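Local atomic coordinates of INRS (Synechocystis sp., PDB entry 5FMN), a protein that senses nickel and regulates transcription, probably as a DNA-binding repressor of the metal-sensitive CsoR-like family. Residues Q27-R32 against D68-L73. Residues are numbered along the deposited sequence; the frame is centred on the assembly and turned at random.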
loop_
_atom_site.group_PDB
_atom_site.type_symbol
_atom_site.label_atom_id
_atom_site.label_comp_id
_atom_site.label_asym_id
_atom_site.label_seq_id
_atom_site.Cartn_x
_atom_site.Cartn_y
_atom_site.Cartn_z
ATOM N N GLN B 27 -13.108 21.509 13.736
ATOM C CA GLN B 27 -12.503 22.593 12.961
ATOM C C GLN B 27 -11.042 22.324 12.545
ATOM O O GLN B 27 -10.662 22.652 11.437
ATOM C CB GLN B 27 -12.620 23.914 13.747
ATOM C CG GLN B 27 -12.190 25.172 13.024
ATOM C CD GLN B 27 -10.674 25.379 13.012
ATOM O OE1 GLN B 27 -10.089 25.611 14.058
ATOM N NE2 GLN B 27 -10.036 25.303 11.830
ATOM N N LYS B 28 -10.231 21.708 13.392
ATOM C CA LYS B 28 -8.878 21.345 12.967
ATOM C C LYS B 28 -8.914 20.336 11.792
ATOM O O LYS B 28 -8.178 20.481 10.818
ATOM C CB LYS B 28 -8.053 20.813 14.135
ATOM N N LEU B 29 -9.827 19.371 11.834
ATOM C CA LEU B 29 -9.964 18.412 10.727
ATOM C C LEU B 29 -10.472 19.071 9.433
ATOM O O LEU B 29 -10.031 18.699 8.338
ATOM C CB LEU B 29 -10.930 17.287 11.095
ATOM C CG LEU B 29 -10.569 16.101 11.976
ATOM C CD1 LEU B 29 -11.888 15.492 12.449
ATOM C CD2 LEU B 29 -9.697 15.060 11.312
ATOM N N VAL B 30 -11.477 19.936 9.556
ATOM C CA VAL B 30 -12.032 20.629 8.413
ATOM C C VAL B 30 -10.904 21.427 7.724
ATOM O O VAL B 30 -10.754 21.420 6.510
ATOM C CB VAL B 30 -13.168 21.550 8.844
ATOM C CG1 VAL B 30 -13.471 22.591 7.764
ATOM C CG2 VAL B 30 -14.418 20.747 9.190
ATOM N N ASN B 31 -10.058 22.024 8.540
ATOM C CA ASN B 31 -8.898 22.714 8.079
ATOM C C ASN B 31 -7.994 21.849 7.237
ATOM O O ASN B 31 -7.588 22.248 6.134
ATOM C CB ASN B 31 -8.094 23.181 9.289
ATOM C CG ASN B 31 -7.386 24.466 9.045
ATOM O OD1 ASN B 31 -6.315 24.483 8.416
ATOM N ND2 ASN B 31 -7.922 25.546 9.602
ATOM N N ARG B 32 -7.587 20.716 7.798
ATOM C CA ARG B 32 -6.655 19.823 7.109
ATOM C C ARG B 32 -7.253 19.385 5.778
ATOM O O ARG B 32 -6.572 19.346 4.757
ATOM C CB ARG B 32 -6.359 18.608 7.954
ATOM C CG ARG B 32 -5.463 18.890 9.143
ATOM C CD ARG B 32 -5.070 17.596 9.844
ATOM N NE ARG B 32 -3.764 17.688 10.515
ATOM C CZ ARG B 32 -3.572 18.183 11.737
ATOM N NH1 ARG B 32 -4.579 18.669 12.474
ATOM N NH2 ARG B 32 -2.355 18.195 12.230
ATOM N N ASP B 68 -3.657 10.388 4.130
ATOM C CA ASP B 68 -3.349 9.319 5.057
ATOM C C ASP B 68 -3.264 9.860 6.478
ATOM O O ASP B 68 -3.825 9.267 7.376
ATOM C CB ASP B 68 -2.029 8.640 4.681
ATOM C CG ASP B 68 -2.139 7.726 3.449
ATOM O OD1 ASP B 68 -3.256 7.404 3.007
ATOM O OD2 ASP B 68 -1.077 7.303 2.949
ATOM N N ARG B 69 -2.625 11.014 6.665
ATOM C CA ARG B 69 -2.441 11.608 8.003
ATOM C C ARG B 69 -3.754 12.069 8.603
ATOM O O ARG B 69 -3.969 11.886 9.791
ATOM C CB ARG B 69 -1.460 12.774 7.976
ATOM C CG ARG B 69 -0.042 12.354 7.573
ATOM C CD ARG B 69 1.023 13.426 7.839
ATOM N NE ARG B 69 0.632 14.729 7.285
ATOM C CZ ARG B 69 0.878 15.157 6.039
ATOM N NH1 ARG B 69 1.539 14.399 5.158
ATOM N NH2 ARG B 69 0.417 16.354 5.662
ATOM N N VAL B 70 -4.647 12.608 7.774
ATOM C CA VAL B 70 -6.042 12.854 8.186
ATOM C C VAL B 70 -6.796 11.584 8.603
ATOM O O VAL B 70 -7.469 11.544 9.638
ATOM C CB VAL B 70 -6.852 13.542 7.064
ATOM C CG1 VAL B 70 -8.336 13.587 7.396
ATOM C CG2 VAL B 70 -6.376 14.958 6.880
ATOM N N ALA B 71 -6.715 10.561 7.771
ATOM C CA ALA B 71 -7.341 9.308 8.100
ATOM C C ALA B 71 -6.824 8.830 9.434
ATOM O O ALA B 71 -7.595 8.434 10.303
ATOM C CB ALA B 71 -7.077 8.277 7.010
ATOM N N ARG B 72 -5.509 8.898 9.600
ATOM C CA ARG B 72 -4.869 8.406 10.801
ATOM C C ARG B 72 -5.355 9.178 12.051
ATOM O O ARG B 72 -5.636 8.579 13.071
ATOM C CB ARG B 72 -3.349 8.450 10.623
ATOM C CG ARG B 72 -2.534 7.874 11.749
ATOM C CD ARG B 72 -2.977 6.487 12.192
ATOM N NE ARG B 72 -2.637 6.312 13.603
ATOM C CZ ARG B 72 -1.421 6.000 14.059
ATOM N NH1 ARG B 72 -0.435 5.716 13.220
ATOM N NH2 ARG B 72 -1.206 5.925 15.367
ATOM N N LEU B 73 -5.585 10.474 11.922
ATOM C CA LEU B 73 -6.077 11.254 13.038
ATOM C C LEU B 73 -7.484 10.860 13.423
ATOM O O LEU B 73 -7.844 10.868 14.595
ATOM C CB LEU B 73 -6.067 12.754 12.711
ATOM C CG LEU B 73 -4.688 13.439 12.706
ATOM C CD1 LEU B 73 -4.849 14.876 12.241
ATOM C CD2 LEU B 73 -4.011 13.390 14.077
#
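R32 reaches across from helix 26-48 and lays its guanidinium against L73 of helix 53-89. The methyl CD1 of L73 sits over one face of the planar group, towards its rim, with R32 NE 3.5 Å from L73 CD1 and R32 CZ at almost the same distance. The two side chains cross at about a right angle, and L73 CD1 touches R32 from CD out to NH1, whereas V70 takes the base of the chain: its CG2 lies 3.8 Å from R32 CB. R32 gets there with CG anti to its carbonyl carbon (chi1 -73°) and an extended run from CG to NE that carries the charged group past V70 to L73. NH1 of R32 is claimed by a salt bridge to E24, just ahead of helix 26-48; the bridge and the methyl over its face probably limit how the guanidinium can turn. With an alanine in its place, E24 is likely to lose the positive partner described here, and the CD1 methyl of L73 its cover. The two helices belong to the antiparallel helical bundle of the CsoR-like repressors, here in the C-terminal portion of InrS; the local axes run at 162° and approach to 10.8 Å, a gap bridged by the extended R32 together with L73, with V70 meeting the base of R32. L29, one turn before R32, adds a looser apolar touch, its CD2 lying 4.4 Å from V70 CG1. V70 has CG1 anti to the backbone N (chi1 171°) and CG2 anti to the carbonyl carbon; the first methyl meets L29 and the second R32. The buried V70 also packs on L33 and I36 of the same opposing helix, while L29 meets V47 of a second subunit.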